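Long-range contacts in catalase (Bacillus pumilus, PDB 4QOP), which catalyses the disproportionation of hydrogen peroxide to water and oxygen, using an iron protoporphyrin group bound to the chain: residues S96-P101 against L108-G113; L132-I137 against L178-S183. All coordinates share one frame; numbering follows the deposited sequence.

Contact 1: residues S96-P101 against L108-G113; sequences STVIHP and LRDPRG. With HQE (benzene-1,4-diol), chain G.
Ser96 and Gly113 form an antiparallel hydrogen-bonded pair where strands 88-96 and 113-120 meet the loop between them. Gly113 N donates to Ser96 O at 2.8 Å, whereas the return bond from Ser96 N to Gly113 O is weak at 3.4 Å. Beyond this pair the segments leave the sheet, and side chains take over. Asp110 OD2 gathers backbone amides: Ile99 N reaches it nearly straight (3.0 Å, 167° at the hydrogen) on the syn side, while Val98 N, at 3.0 Å, arrives from above the same face, 62° out of the carboxylate plane. A water bridges the next amide, His100 N, to the same oxygen. Val98 CG2, beside its own backbone N because CG1 is anti to it (chi1 179°), rests 3.3 Å from Pro111 O, a buried carbonyl oxygen without a polar partner in the model. Arg112, bent at chi2, folds back along its own segment; NH1 and NH2 grip Leu108 O end-on and NH1 also holds Asp110 O, while Thr97 CG2 lies over one guanidinium face. His100 CD2 meets Leu108 CD1 at 3.5 Å, and Phe240 of the second subunit stacks edge-to-face with the His100 ring. Ser96 OG is hydrogen-bonded to His57 ND1, probably the distal histidine. Asp110 OD1 faces O3 of the benzenediol at a doubtfully short 2.3 Å. Val98 and Asp110 probably line the main haem channel, as in related catalases. Two amides and a water on OD2 are enough to hold the carboxylate against turning.

Contact 2: residues L132-I137 against L178-S183; sequences LPIFFI and LTWLFS. With HQE (benzene-1,4-diol), chain G.
Trp180 presents one face of its indole to Pro133 and Ile134, joining the last turn of helix 175-181 to the loop that leaves strand 123-130 of the catalase beta-barrel. Pro133 comes from the opposite direction and lays its ring over the six-membered ring: CD stands 3.7 Å from that ring's centroid, only 12° off the normal, a CH-pi contact. Ile134 crosses the indole at about a right angle, its CD1 reaching the five-membered part at Trp180 CD1 (3.6 Å). Leu132 slides past in the opposite sense, bringing CD2 to within 4.1 Å of Trp180 CE3. A serine in place of Trp180 would probably leave the Pro133 ring without its flat partner and open a gap between loop and helix, also costing Lys428 its cation-pi contact. Ser183 OG and N both donate to Trp180 O, closing the turn after the helix.

A second cluster centres on Phe136, approached at its ring edge by two leucine methyls: Leu178 CD2 is 4.0 Å from Phe136 CE1, and Leu181 CD2 is 3.9 Å from that same atom. Leu181 CG, anti to the backbone N (chi1 180°), carries its branch in between Leu132 and the benzenediol. CD1 meets Leu132 CD1, while CD2 is modelled 3.2 Å from C4 of the ligand, closer than comfortable packing and so doubtful; Phe136 CZ approaches that carbon at 3.9 Å.

How the contacts relate
Both contacts are buried, their centres about 13 Å apart, yet they hold different elements. Contact 1 closes the loop between two neighbouring sheet strands, and only there does a second subunit take part. Contact 2 brings a helix end against the loop following strand 123-130, which pairs with strand 113-120. Polar bonds to backbone atoms dominate the first; the second has no hydrogen bond across its segments and rests on apolar packing. They touch directly: Arg109 NH1 probably donates to Leu181 O (3.0 Å), and Leu181 CD1 packs against Asp110 C at 3.7 Å. The benzenediol lies at their junction, its O3 end toward Asp110 of contact 1, its ring beside Leu181 and Phe136 and its O6 near Phe182 of contact 2.

Contact 1: residues S96-P101 against L108-G113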
ATOM      1  N   SER A  96      13.011 -11.630 -20.305  1.00 20.57           N
ATOM      2  CA  SER A  96      13.119 -12.097 -18.919  1.00 21.19           C
ATOM      3  C   SER A  96      13.406 -13.590 -18.784  1.00 22.02           C
ATOM      4  O   SER A  96      13.153 -14.399 -19.699  1.00 21.93           O
ATOM      5  CB  SER A  96      11.821 -11.734 -18.171  1.00 21.15           C
ATOM      6  OG  SER A  96      10.668 -12.268 -18.806  1.00 20.04           O
ATOM      7  N   THR A  97      13.904 -13.974 -17.615  1.00 21.44           N
ATOM      8  CA  THR A  97      13.765 -15.341 -17.148  1.00 22.89           C
ATOM      9  C   THR A  97      12.420 -15.521 -16.452  1.00 22.08           C
ATOM     10  O   THR A  97      11.549 -14.647 -16.593  1.00 21.83           O
ATOM     11  CB  THR A  97      14.968 -15.763 -16.276  1.00 25.18           C
ATOM     12  OG1 THR A  97      15.031 -14.963 -15.105  1.00 25.07           O
ATOM     13  CG2 THR A  97      16.273 -15.594 -17.046  1.00 25.28           C
ATOM     14  N   VAL A  98      12.226 -16.614 -15.702  1.00 21.85           N
ATOM     15  CA  VAL A  98      10.930 -16.865 -15.091  1.00 21.85           C
ATOM     16  C   VAL A  98      10.925 -16.985 -13.566  1.00 20.37           C
ATOM     17  O   VAL A  98      10.144 -16.293 -12.896  1.00 20.35           O
ATOM     18  CB  VAL A  98      10.273 -18.139 -15.691  1.00 23.43           C
ATOM     19  CG1 VAL A  98       8.914 -18.421 -15.029  1.00 24.40           C
ATOM     20  CG2 VAL A  98      10.049 -17.991 -17.200  1.00 24.68           C
ATOM     21  N   ILE A  99      11.689 -17.930 -13.022  1.00 20.77           N
ATOM     22  CA  ILE A  99      11.431 -18.440 -11.689  1.00 21.15           C
ATOM     23  C   ILE A  99      12.167 -17.638 -10.597  1.00 21.88           C
ATOM     24  O   ILE A  99      11.547 -17.248  -9.599  1.00 20.31           O
ATOM     25  CB  ILE A  99      11.715 -19.938 -11.590  1.00 22.23           C
ATOM     26  CG1 ILE A  99      10.663 -20.727 -12.393  1.00 22.71           C
ATOM     27  CG2 ILE A  99      11.717 -20.419 -10.158  1.00 21.95           C
ATOM     28  CD1 ILE A  99       9.219 -20.670 -11.881  1.00 22.87           C
ATOM     29  N   HIS A 100      13.452 -17.356 -10.783  1.00 20.54           N
ATOM     30  CA  HIS A 100      14.212 -16.737  -9.688  1.00 21.61           C
ATOM     31  C   HIS A 100      14.006 -15.235  -9.600  1.00 21.11           C
ATOM     32  O   HIS A 100      13.441 -14.624 -10.520  1.00 20.54           O
ATOM     33  CB  HIS A 100      15.698 -17.157  -9.749  1.00 22.44           C
ATOM     34  CG  HIS A 100      15.869 -18.626  -9.520  1.00 23.79           C
ATOM     35  ND1 HIS A 100      16.112 -19.168  -8.266  1.00 24.76           N
ATOM     36  CD2 HIS A 100      15.684 -19.675 -10.357  1.00 21.93           C
ATOM     37  CE1 HIS A 100      16.163 -20.487  -8.366  1.00 23.62           C
ATOM     38  NE2 HIS A 100      15.892 -20.819  -9.621  1.00 25.14           N
ATOM     39  N   PRO A 101      14.429 -14.615  -8.440  1.00 24.04           N
ATOM     40  CA  PRO A 101      14.082 -13.215  -8.211  1.00 22.48           C
ATOM     41  C   PRO A 101      14.892 -12.259  -9.049  1.00 23.67           C
ATOM     42  O   PRO A 101      15.753 -12.676  -9.840  1.00 23.56           O
ATOM     43  CB  PRO A 101      14.374 -13.036  -6.726  1.00 22.55           C
ATOM     44  CG  PRO A 101      14.162 -14.405  -6.127  1.00 22.22           C
ATOM     45  CD  PRO A 101      14.796 -15.278  -7.171  1.00 23.25           C
ATOM     46  N   LEU A 108      20.614 -19.484 -16.006  1.00 26.98           N
ATOM     47  CA  LEU A 108      19.818 -20.613 -15.494  1.00 26.39           C
ATOM     48  C   LEU A 108      18.874 -21.177 -16.568  1.00 26.71           C
ATOM     49  O   LEU A 108      18.442 -20.467 -17.483  1.00 28.59           O
ATOM     50  CB  LEU A 108      19.000 -20.199 -14.279  1.00 25.90           C
ATOM     51  CG  LEU A 108      19.723 -19.475 -13.137  1.00 27.60           C
ATOM     52  CD1 LEU A 108      18.714 -19.219 -12.011  1.00 26.08           C
ATOM     53  CD2 LEU A 108      20.931 -20.285 -12.636  1.00 29.02           C
ATOM     54  N   ARG A 109      18.501 -22.438 -16.419  1.00 24.36           N
ATOM     55  CA  ARG A 109      17.492 -23.031 -17.258  1.00 25.83           C
ATOM     56  C   ARG A 109      16.092 -22.452 -16.954  1.00 25.75           C
ATOM     57  O   ARG A 109      15.710 -22.373 -15.812  1.00 25.43           O
ATOM     58  CB  ARG A 109      17.453 -24.554 -17.030  1.00 26.59           C
ATOM     59  CG  ARG A 109      16.549 -25.312 -18.015  1.00 26.34           C
ATOM     60  CD  ARG A 109      16.710 -26.822 -17.878  1.00 27.52           C
ATOM     61  NE  ARG A 109      18.116 -27.223 -18.057  1.00 29.25           N
ATOM     62  CZ  ARG A 109      18.771 -27.230 -19.216  1.00 29.73           C
ATOM     63  NH1 ARG A 109      18.147 -26.954 -20.361  1.00 32.51           N
ATOM     64  NH2 ARG A 109      20.049 -27.583 -19.249  1.00 30.03           N
ATOM     65  N   ASP A 110      15.336 -22.105 -17.991  1.00 24.98           N
ATOM     66  CA  ASP A 110      14.046 -21.434 -17.842  1.00 26.52           C
ATOM     67  C   ASP A 110      13.564 -21.142 -19.241  1.00 24.56           C
ATOM     68  O   ASP A 110      14.353 -20.836 -20.109  1.00 25.65           O
ATOM     69  CB  ASP A 110      14.180 -20.096 -17.041  1.00 26.01           C
ATOM     70  CG  ASP A 110      13.460 -20.097 -15.653  1.00 26.87           C
ATOM     71  OD1 ASP A 110      12.707 -21.039 -15.291  1.00 27.85           O
ATOM     72  OD2 ASP A 110      13.670 -19.121 -14.873  1.00 25.98           O
ATOM     73  N   PRO A 111      12.253 -21.110 -19.435  1.00 25.94           N
ATOM     74  CA  PRO A 111      11.736 -20.299 -20.569  1.00 24.91           C
ATOM     75  C   PRO A 111      12.175 -18.867 -20.453  1.00 23.55           C
ATOM     76  O   PRO A 111      12.479 -18.394 -19.350  1.00 21.61           O
ATOM     77  CB  PRO A 111      10.192 -20.382 -20.425  1.00 23.82           C
ATOM     78  CG  PRO A 111       9.950 -21.462 -19.447  1.00 24.20           C
ATOM     79  CD  PRO A 111      11.163 -21.528 -18.544  1.00 25.89           C
ATOM     80  N   ARG A 112      12.185 -18.175 -21.587  1.00 23.73           N
ATOM     81  CA  ARG A 112      12.441 -16.751 -21.594  1.00 24.11           C
ATOM     82  C   ARG A 112      11.190 -16.002 -22.019  1.00 24.09           C
ATOM     83  O   ARG A 112      10.531 -16.377 -22.994  1.00 24.22           O
ATOM     84  CB  ARG A 112      13.597 -16.431 -22.552  1.00 24.58           C
ATOM     85  CG  ARG A 112      14.960 -16.253 -21.847  1.00 25.76           C
ATOM     86  CD  ARG A 112      15.381 -17.487 -21.073  1.00 26.22           C
ATOM     87  NE  ARG A 112      16.699 -17.337 -20.457  1.00 25.96           N
ATOM     88  CZ  ARG A 112      17.269 -18.262 -19.681  1.00 27.55           C
ATOM     89  NH1 ARG A 112      16.641 -19.407 -19.420  1.00 27.21           N
ATOM     90  NH2 ARG A 112      18.459 -18.032 -19.152  1.00 27.65           N
ATOM     91  N   GLY A 113      10.841 -14.979 -21.260  1.00 21.55           N
ATOM     92  CA  GLY A 113       9.778 -14.059 -21.667  1.00 21.02           C
ATOM     93  C   GLY A 113      10.136 -13.151 -22.823  1.00 20.92           C
ATOM     94  O   GLY A 113      11.300 -12.784 -22.975  1.00 21.20           O
TER
HETATM   95  C1  HQE G 503      13.944 -25.148 -14.537  1.00 49.84           C
HETATM   96  C2  HQE G 503      13.258 -23.972 -14.814  1.00 46.72           C
HETATM   97  C3  HQE G 503      11.952 -24.015 -15.224  1.00 47.80           C
HETATM   98  O3  HQE G 503      11.264 -22.879 -15.524  1.00 54.38           O
HETATM   99  C4  HQE G 503      11.308 -25.235 -15.338  1.00 50.46           C
HETATM  100  C5  HQE G 503      11.975 -26.416 -15.047  1.00 51.73           C
HETATM  101  C6  HQE G 503      13.303 -26.366 -14.648  1.00 52.11           C
HETATM  102  O6  HQE G 503      13.963 -27.520 -14.368  1.00 57.69           O
HETATM  103  O   HOH W   1      15.389 -17.964 -12.962  1.00 18.07           O

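Contact 2: residues L132-I137 against L178-S183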
ATOM      1  N   LEU A 132       9.859 -20.341 -26.014  1.00 26.30           N
ATOM      2  CA  LEU A 132       9.327 -21.681 -26.332  1.00 25.80           C
ATOM      3  C   LEU A 132       7.820 -21.659 -26.678  1.00 25.60           C
ATOM      4  O   LEU A 132       7.064 -20.872 -26.125  1.00 25.57           O
ATOM      5  CB  LEU A 132       9.563 -22.655 -25.163  1.00 25.95           C
ATOM      6  CG  LEU A 132      10.993 -22.782 -24.613  1.00 26.69           C
ATOM      7  CD1 LEU A 132      10.992 -23.748 -23.439  1.00 27.78           C
ATOM      8  CD2 LEU A 132      11.954 -23.261 -25.674  1.00 28.71           C
ATOM      9  N   PRO A 133       7.386 -22.500 -27.636  1.00 24.25           N
ATOM     10  CA  PRO A 133       6.086 -22.255 -28.295  1.00 24.72           C
ATOM     11  C   PRO A 133       4.871 -22.944 -27.623  1.00 24.39           C
ATOM     12  O   PRO A 133       3.716 -22.710 -28.054  1.00 21.86           O
ATOM     13  CB  PRO A 133       6.317 -22.819 -29.728  1.00 23.84           C
ATOM     14  CG  PRO A 133       7.247 -23.916 -29.490  1.00 23.59           C
ATOM     15  CD  PRO A 133       8.196 -23.456 -28.405  1.00 24.64           C
ATOM     16  N   ILE A 134       5.121 -23.668 -26.532  1.00 24.53           N
ATOM     17  CA  ILE A 134       4.062 -24.367 -25.771  1.00 26.60           C
ATOM     18  C   ILE A 134       4.202 -24.109 -24.283  1.00 26.86           C
ATOM     19  O   ILE A 134       5.104 -23.385 -23.854  1.00 25.93           O
ATOM     20  CB  ILE A 134       4.135 -25.856 -26.038  1.00 29.63           C
ATOM     21  CG1 ILE A 134       5.596 -26.346 -25.831  1.00 30.73           C
ATOM     22  CG2 ILE A 134       3.744 -26.153 -27.478  1.00 30.06           C
ATOM     23  CD1 ILE A 134       5.703 -27.829 -25.649  1.00 32.84           C
ATOM     24  N   PHE A 135       3.345 -24.695 -23.469  1.00 27.86           N
ATOM     25  CA  PHE A 135       3.479 -24.504 -22.008  1.00 27.49           C
ATOM     26  C   PHE A 135       3.286 -25.819 -21.238  1.00 27.40           C
ATOM     27  O   PHE A 135       2.916 -26.823 -21.821  1.00 23.24           O
ATOM     28  CB  PHE A 135       2.488 -23.466 -21.498  1.00 29.02           C
ATOM     29  CG  PHE A 135       2.972 -22.690 -20.272  1.00 27.71           C
ATOM     30  CD1 PHE A 135       4.083 -21.894 -20.357  1.00 26.18           C
ATOM     31  CD2 PHE A 135       2.262 -22.712 -19.092  1.00 27.08           C
ATOM     32  CE1 PHE A 135       4.526 -21.168 -19.267  1.00 27.51           C
ATOM     33  CE2 PHE A 135       2.663 -21.963 -17.997  1.00 27.22           C
ATOM     34  CZ  PHE A 135       3.805 -21.206 -18.081  1.00 28.98           C
ATOM     35  N   PHE A 136       3.666 -25.786 -19.959  1.00 26.31           N
ATOM     36  CA  PHE A 136       3.642 -26.948 -19.065  1.00 26.58           C
ATOM     37  C   PHE A 136       2.209 -27.467 -18.827  1.00 25.91           C
ATOM     38  O   PHE A 136       2.024 -28.635 -18.510  1.00 27.75           O
ATOM     39  CB  PHE A 136       4.201 -26.594 -17.669  1.00 27.14           C
ATOM     40  CG  PHE A 136       5.589 -26.019 -17.660  1.00 27.44           C
ATOM     41  CD1 PHE A 136       6.706 -26.839 -17.620  1.00 30.38           C
ATOM     42  CD2 PHE A 136       5.780 -24.655 -17.683  1.00 30.33           C
ATOM     43  CE1 PHE A 136       7.978 -26.291 -17.584  1.00 30.24           C
ATOM     44  CE2 PHE A 136       7.052 -24.086 -17.653  1.00 29.77           C
ATOM     45  CZ  PHE A 136       8.152 -24.909 -17.582  1.00 30.05           C
ATOM     46  N   ILE A 137       1.234 -26.564 -18.848  1.00 24.75           N
ATOM     47  CA  ILE A 137      -0.118 -26.805 -18.306  1.00 25.64           C
ATOM     48  C   ILE A 137      -1.107 -26.161 -19.261  1.00 25.61           C
ATOM     49  O   ILE A 137      -0.702 -25.398 -20.146  1.00 24.01           O
ATOM     50  CB  ILE A 137      -0.353 -26.245 -16.889  1.00 26.15           C
ATOM     51  CG1 ILE A 137       0.070 -24.750 -16.763  1.00 27.12           C
ATOM     52  CG2 ILE A 137       0.385 -27.075 -15.860  1.00 26.50           C
ATOM     53  CD1 ILE A 137      -0.423 -24.095 -15.499  1.00 28.48           C
ATOM     54  N   LEU A 178       8.569 -30.136 -21.395  1.00 25.53           N
ATOM     55  CA  LEU A 178       9.851 -30.573 -20.782  1.00 26.08           C
ATOM     56  C   LEU A 178      10.850 -31.102 -21.799  1.00 26.11           C
ATOM     57  O   LEU A 178      12.053 -30.959 -21.657  1.00 31.74           O
ATOM     58  CB  LEU A 178       9.581 -31.596 -19.676  1.00 25.44           C
ATOM     59  CG  LEU A 178       8.674 -31.063 -18.550  1.00 25.39           C
ATOM     60  CD1 LEU A 178       8.206 -32.174 -17.613  1.00 26.11           C
ATOM     61  CD2 LEU A 178       9.383 -29.988 -17.723  1.00 26.24           C
ATOM     62  N   THR A 179      10.323 -31.659 -22.871  1.00 27.57           N
ATOM     63  CA  THR A 179      11.112 -32.106 -23.995  1.00 27.99           C
ATOM     64  C   THR A 179      11.783 -30.935 -24.790  1.00 27.63           C
ATOM     65  O   THR A 179      12.816 -31.139 -25.433  1.00 27.68           O
ATOM     66  CB  THR A 179      10.207 -33.015 -24.865  1.00 27.34           C
ATOM     67  OG1 THR A 179       9.709 -34.068 -24.026  1.00 27.53           O
ATOM     68  CG2 THR A 179      10.991 -33.613 -26.022  1.00 28.56           C
ATOM     69  N   TRP A 180      11.178 -29.743 -24.762  1.00 25.16           N
ATOM     70  CA  TRP A 180      11.828 -28.561 -25.291  1.00 25.19           C
ATOM     71  C   TRP A 180      12.788 -27.955 -24.253  1.00 25.17           C
ATOM     72  O   TRP A 180      13.927 -27.633 -24.567  1.00 24.52           O
ATOM     73  CB  TRP A 180      10.821 -27.483 -25.686  1.00 25.94           C
ATOM     74  CG  TRP A 180      10.009 -27.706 -26.901  1.00 26.75           C
ATOM     75  CD1 TRP A 180       8.980 -28.552 -27.029  1.00 26.99           C
ATOM     76  CD2 TRP A 180      10.102 -26.981 -28.138  1.00 28.11           C
ATOM     77  NE1 TRP A 180       8.428 -28.439 -28.282  1.00 29.10           N
ATOM     78  CE2 TRP A 180       9.114 -27.493 -28.988  1.00 27.58           C
ATOM     79  CE3 TRP A 180      10.973 -25.988 -28.622  1.00 26.88           C
ATOM     80  CZ2 TRP A 180       8.951 -27.059 -30.299  1.00 28.46           C
ATOM     81  CZ3 TRP A 180      10.802 -25.539 -29.901  1.00 27.36           C
ATOM     82  CH2 TRP A 180       9.800 -26.085 -30.742  1.00 27.86           C
ATOM     83  N   LEU A 181      12.313 -27.835 -23.021  1.00 23.97           N
ATOM     84  CA  LEU A 181      13.013 -27.087 -21.991  1.00 26.49           C
ATOM     85  C   LEU A 181      14.340 -27.739 -21.630  1.00 28.11           C
ATOM     86  O   LEU A 181      15.283 -27.031 -21.224  1.00 27.65           O
ATOM     87  CB  LEU A 181      12.126 -26.939 -20.730  1.00 25.56           C
ATOM     88  CG  LEU A 181      12.722 -26.186 -19.550  1.00 26.60           C
ATOM     89  CD1 LEU A 181      12.977 -24.734 -19.900  1.00 26.64           C
ATOM     90  CD2 LEU A 181      11.792 -26.272 -18.366  1.00 28.22           C
ATOM     91  N   PHE A 182      14.413 -29.077 -21.715  1.00 28.70           N
ATOM     92  CA  PHE A 182      15.665 -29.781 -21.354  1.00 28.36           C
ATOM     93  C   PHE A 182      16.545 -30.095 -22.531  1.00 27.98           C
ATOM     94  O   PHE A 182      17.586 -30.745 -22.363  1.00 30.72           O
ATOM     95  CB  PHE A 182      15.381 -31.024 -20.484  1.00 29.08           C
ATOM     96  CG  PHE A 182      15.141 -30.685 -19.035  1.00 29.14           C
ATOM     97  CD1 PHE A 182      13.877 -30.375 -18.593  1.00 30.83           C
ATOM     98  CD2 PHE A 182      16.184 -30.665 -18.140  1.00 31.27           C
ATOM     99  CE1 PHE A 182      13.649 -30.055 -17.268  1.00 31.70           C
ATOM    100  CE2 PHE A 182      15.986 -30.337 -16.819  1.00 32.49           C
ATOM    101  CZ  PHE A 182      14.705 -30.046 -16.370  1.00 31.17           C
ATOM    102  N   SER A 183      16.171 -29.636 -23.732  1.00 27.79           N
ATOM    103  CA  SER A 183      17.156 -29.425 -24.799  1.00 27.79           C
ATOM    104  C   SER A 183      18.040 -28.279 -24.369  1.00 27.53           C
ATOM    105  O   SER A 183      17.796 -27.654 -23.342  1.00 27.24           O
ATOM    106  CB  SER A 183      16.467 -29.143 -26.145  1.00 29.21           C
ATOM    107  OG  SER A 183      16.019 -27.812 -26.270  1.00 28.36           O
TER
HETATM  108  C1  HQE G 503      13.944 -25.148 -14.537  1.00 49.84           C
HETATM  109  C2  HQE G 503      13.258 -23.972 -14.814  1.00 46.72           C
HETATM  110  C3  HQE G 503      11.952 -24.015 -15.224  1.00 47.80           C
HETATM  111  O3  HQE G 503      11.264 -22.879 -15.524  1.00 54.38           O
HETATM  112  C4  HQE G 503      11.308 -25.235 -15.338  1.00 50.46           C
HETATM  113  C5  HQE G 503      11.975 -26.416 -15.047  1.00 51.73           C
HETATM  114  C6  HQE G 503      13.303 -26.366 -14.648  1.00 52.11           C
HETATM  115  O6  HQE G 503      13.963 -27.520 -14.368  1.00 57.69           O